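BugD (Bordetella pertussis Tohama I, PDB 2F5X) binds aspartic acid as a periplasmic solute receptor of the tripartite tricarboxylate transporter family, probably to deliver it for uptake. Local coordinates at residues A[79-84]-A[235-240]. Residues are numbered along the deposited sequence; the frame is centred on the assembly and turned at random.
Sequences LMHAGF and VGIWHG. With ASP (aspartic acid), chain D.
H81 and H239 face each other as the non-hydrogen-bonded pair of an antiparallel ladder, at the end of strand 76-81 in this periplasmic binding protein, and show how a strand end can present a ligand-binding side chain. CB of H81 sits over the centre of the H239 imidazole, 3.5 Å from its centroid, and the H81 ring turns its edge to that face with the planes at 74°. The methyl CG2 of I237 packs alongside, 3.5 Å from H81 CB. Next along the chain, A82 continues the packing, its CB 3.4 Å from W238 NE1 over a face of the indole, whose N-H is taken by Q296.

Backbone bonds hold this first shell in register: M80 and G240 bond reciprocally, the G240 N to M80 O link being short (2.8 Å) and nearly straight. The H239 ring is itself held by two bonds, ND1 to I237 O and NE2 to OG1 of T31, which also bonds the ligand.

With CG between backbone N and carbonyl carbon (chi1 61°) and the ring turned by chi2 of 48°, H81 ND1 accepts from G83 N in the ring plane, a capping bond at the turn into helix 83-86, while NE2 donates to OD2 of the bound aspartic acid at 2.7 Å.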
ATOM      1  N   LEU A  79       0.063   8.023  -7.742  1.00  8.88           N
ATOM      2  CA  LEU A  79      -0.743   6.940  -7.192  1.00  9.34           C
ATOM      3  C   LEU A  79      -0.021   6.442  -5.956  1.00  8.92           C
ATOM      4  O   LEU A  79       1.086   5.906  -6.045  1.00  9.57           O
ATOM      5  CB  LEU A  79      -0.966   5.794  -8.189  1.00  9.97           C
ATOM      6  CG  LEU A  79      -1.851   4.695  -7.563  1.00 11.90           C
ATOM      7  CD1 LEU A  79      -3.361   5.077  -7.566  1.00 13.75           C
ATOM      8  CD2 LEU A  79      -1.619   3.357  -8.213  1.00 16.10           C
HETATM    9  N   MSE A  80      -0.635   6.646  -4.801  1.00  8.43           N
HETATM   10  CA  MSE A  80       0.007   6.310  -3.538  1.00  8.27           C
HETATM   11  C   MSE A  80      -1.031   5.763  -2.567  1.00  8.32           C
HETATM   12  O   MSE A  80      -2.215   6.063  -2.683  1.00  8.84           O
HETATM   13  CB  MSE A  80       0.719   7.555  -2.971  1.00  8.44           C
HETATM   14  CG  MSE A  80       1.533   7.340  -1.676  1.00  8.83           C
HETATM   15 SE   MSE A  80       2.791   5.842  -1.735  1.00  9.60          SE
HETATM   16  CE  MSE A  80       3.270   5.843   0.174  1.00  8.47           C
ATOM     17  N   HIS A  81      -0.568   4.970  -1.608  1.00  7.91           N
ATOM     18  CA  HIS A  81      -1.448   4.315  -0.655  1.00  7.46           C
ATOM     19  C   HIS A  81      -1.427   4.976   0.720  1.00  7.55           C
ATOM     20  O   HIS A  81      -0.882   6.077   0.871  1.00  7.75           O
ATOM     21  CB  HIS A  81      -1.147   2.812  -0.597  1.00  7.49           C
ATOM     22  CG  HIS A  81       0.244   2.466  -0.156  1.00  8.05           C
ATOM     23  ND1 HIS A  81       0.842   3.020   0.958  1.00  8.03           N
ATOM     24  CD2 HIS A  81       1.136   1.582  -0.662  1.00  8.78           C
ATOM     25  CE1 HIS A  81       2.042   2.490   1.120  1.00  7.97           C
ATOM     26  NE2 HIS A  81       2.246   1.615   0.148  1.00  8.19           N
ATOM     27  N   ALA A  82      -2.029   4.310   1.706  1.00  7.82           N
ATOM     28  CA  ALA A  82      -2.165   4.824   3.073  1.00  7.85           C
ATOM     29  C   ALA A  82      -0.851   5.296   3.709  1.00  8.18           C
ATOM     30  O   ALA A  82      -0.869   6.066   4.675  1.00  8.50           O
ATOM     31  CB  ALA A  82      -2.843   3.774   3.968  1.00  8.22           C
ATOM     32  N   GLY A  83       0.278   4.830   3.182  1.00  8.10           N
ATOM     33  CA  GLY A  83       1.585   5.318   3.614  1.00  8.27           C
ATOM     34  C   GLY A  83       1.710   6.826   3.471  1.00  7.94           C
ATOM     35  O   GLY A  83       2.474   7.464   4.198  1.00  7.86           O
ATOM     36  N   PHE A  84       0.951   7.396   2.530  1.00  8.15           N
ATOM     37  CA  PHE A  84       0.826   8.849   2.394  1.00  7.54           C
ATOM     38  C   PHE A  84       0.447   9.472   3.731  1.00  7.63           C
ATOM     39  O   PHE A  84       0.918  10.556   4.062  1.00  8.11           O
ATOM     40  CB  PHE A  84      -0.271   9.153   1.360  1.00  7.94           C
ATOM     41  CG  PHE A  84      -0.459  10.607   1.050  1.00  8.67           C
ATOM     42  CD1 PHE A  84       0.133  11.170  -0.082  1.00  7.82           C
ATOM     43  CD2 PHE A  84      -1.285  11.406   1.843  1.00  8.32           C
ATOM     44  CE1 PHE A  84      -0.080  12.523  -0.399  1.00  9.21           C
ATOM     45  CE2 PHE A  84      -1.493  12.757   1.544  1.00  9.07           C
ATOM     46  CZ  PHE A  84      -0.894  13.316   0.425  1.00  8.66           C
ATOM     47  N   VAL A 235      -5.935  -3.702   9.134  1.00 13.49           N
ATOM     48  CA  VAL A 235      -5.205  -2.837   8.212  1.00 13.15           C
ATOM     49  C   VAL A 235      -5.766  -2.999   6.819  1.00 12.51           C
ATOM     50  O   VAL A 235      -5.698  -4.089   6.237  1.00 12.68           O
ATOM     51  CB  VAL A 235      -3.690  -3.179   8.112  1.00 12.88           C
ATOM     52  CG1 VAL A 235      -2.954  -2.099   7.301  1.00 14.35           C
ATOM     53  CG2 VAL A 235      -3.060  -3.344   9.473  1.00 15.03           C
ATOM     54  N   GLY A 236      -6.318  -1.911   6.292  1.00 11.24           N
ATOM     55  CA  GLY A 236      -6.736  -1.853   4.903  1.00 10.57           C
ATOM     56  C   GLY A 236      -5.954  -0.767   4.193  1.00 10.09           C
ATOM     57  O   GLY A 236      -6.006   0.418   4.575  1.00 10.88           O
ATOM     58  N   ILE A 237      -5.217  -1.159   3.158  1.00  9.04           N
ATOM     59  CA  ILE A 237      -4.349  -0.207   2.476  1.00  8.40           C
ATOM     60  C   ILE A 237      -5.127   0.468   1.352  1.00  8.10           C
ATOM     61  O   ILE A 237      -5.170  -0.021   0.214  1.00  8.19           O
ATOM     62  CB  ILE A 237      -3.066  -0.918   1.995  1.00  8.11           C
ATOM     63  CG1 ILE A 237      -2.310  -1.514   3.202  1.00  7.88           C
ATOM     64  CG2 ILE A 237      -2.143   0.039   1.211  1.00  9.08           C
ATOM     65  CD1 ILE A 237      -1.898  -0.513   4.300  1.00  7.45           C
ATOM     66  N   TRP A 238      -5.784   1.574   1.695  1.00  8.21           N
ATOM     67  CA  TRP A 238      -6.464   2.368   0.686  1.00  7.84           C
ATOM     68  C   TRP A 238      -5.411   3.044  -0.183  1.00  8.33           C
ATOM     69  O   TRP A 238      -4.275   3.275   0.254  1.00  8.49           O
ATOM     70  CB  TRP A 238      -7.407   3.409   1.318  1.00  7.69           C
ATOM     71  CG  TRP A 238      -6.733   4.307   2.330  1.00  8.09           C
ATOM     72  CD1 TRP A 238      -6.668   4.118   3.685  1.00  7.90           C
ATOM     73  CD2 TRP A 238      -6.056   5.542   2.065  1.00  8.38           C
ATOM     74  NE1 TRP A 238      -5.977   5.153   4.277  1.00  8.72           N
ATOM     75  CE2 TRP A 238      -5.600   6.048   3.307  1.00  9.99           C
ATOM     76  CE3 TRP A 238      -5.792   6.283   0.895  1.00  8.93           C
ATOM     77  CZ2 TRP A 238      -4.890   7.254   3.416  1.00  9.84           C
ATOM     78  CZ3 TRP A 238      -5.087   7.492   1.004  1.00  9.68           C
ATOM     79  CH2 TRP A 238      -4.639   7.955   2.256  1.00 10.75           C
ATOM     80  N   HIS A 239      -5.792   3.316  -1.423  1.00  8.48           N
ATOM     81  CA  HIS A 239      -4.945   3.993  -2.399  1.00  8.67           C
ATOM     82  C   HIS A 239      -5.695   5.231  -2.896  1.00  9.21           C
ATOM     83  O   HIS A 239      -6.927   5.200  -3.058  1.00  8.96           O
ATOM     84  CB  HIS A 239      -4.679   3.088  -3.610  1.00  8.58           C
ATOM     85  CG  HIS A 239      -3.654   2.012  -3.378  1.00  8.40           C
ATOM     86  ND1 HIS A 239      -3.768   1.057  -2.389  1.00  9.21           N
ATOM     87  CD2 HIS A 239      -2.511   1.723  -4.046  1.00  9.09           C
ATOM     88  CE1 HIS A 239      -2.731   0.240  -2.445  1.00  9.98           C
ATOM     89  NE2 HIS A 239      -1.953   0.621  -3.444  1.00  9.66           N
ATOM     90  N   GLY A 240      -4.945   6.306  -3.145  1.00  8.95           N
ATOM     91  CA  GLY A 240      -5.501   7.539  -3.682  1.00  9.09           C
ATOM     92  C   GLY A 240      -4.729   8.018  -4.897  1.00  9.45           C
ATOM     93  O   GLY A 240      -3.623   7.548  -5.175  1.00  9.45           O
TER
HETATM   94  N   ASP D 901       2.829  -0.801  -1.749  1.00  7.83           N
HETATM   95  CA  ASP D 901       4.315  -0.947  -1.750  1.00  7.79           C
HETATM   96  C   ASP D 901       4.834  -1.422  -3.098  1.00  8.12           C
HETATM   97  O   ASP D 901       5.931  -2.007  -3.183  1.00  8.63           O
HETATM   98  CB  ASP D 901       4.758  -1.910  -0.656  1.00  7.59           C
HETATM   99  CG  ASP D 901       4.486  -1.376   0.726  1.00  7.57           C
HETATM  100  OD1 ASP D 901       4.600  -2.169   1.690  1.00  7.40           O
HETATM  101  OD2 ASP D 901       4.158  -0.180   0.936  1.00  8.41           O
HETATM  102  OXT ASP D 901       4.139  -1.218  -4.094  1.00  8.21           O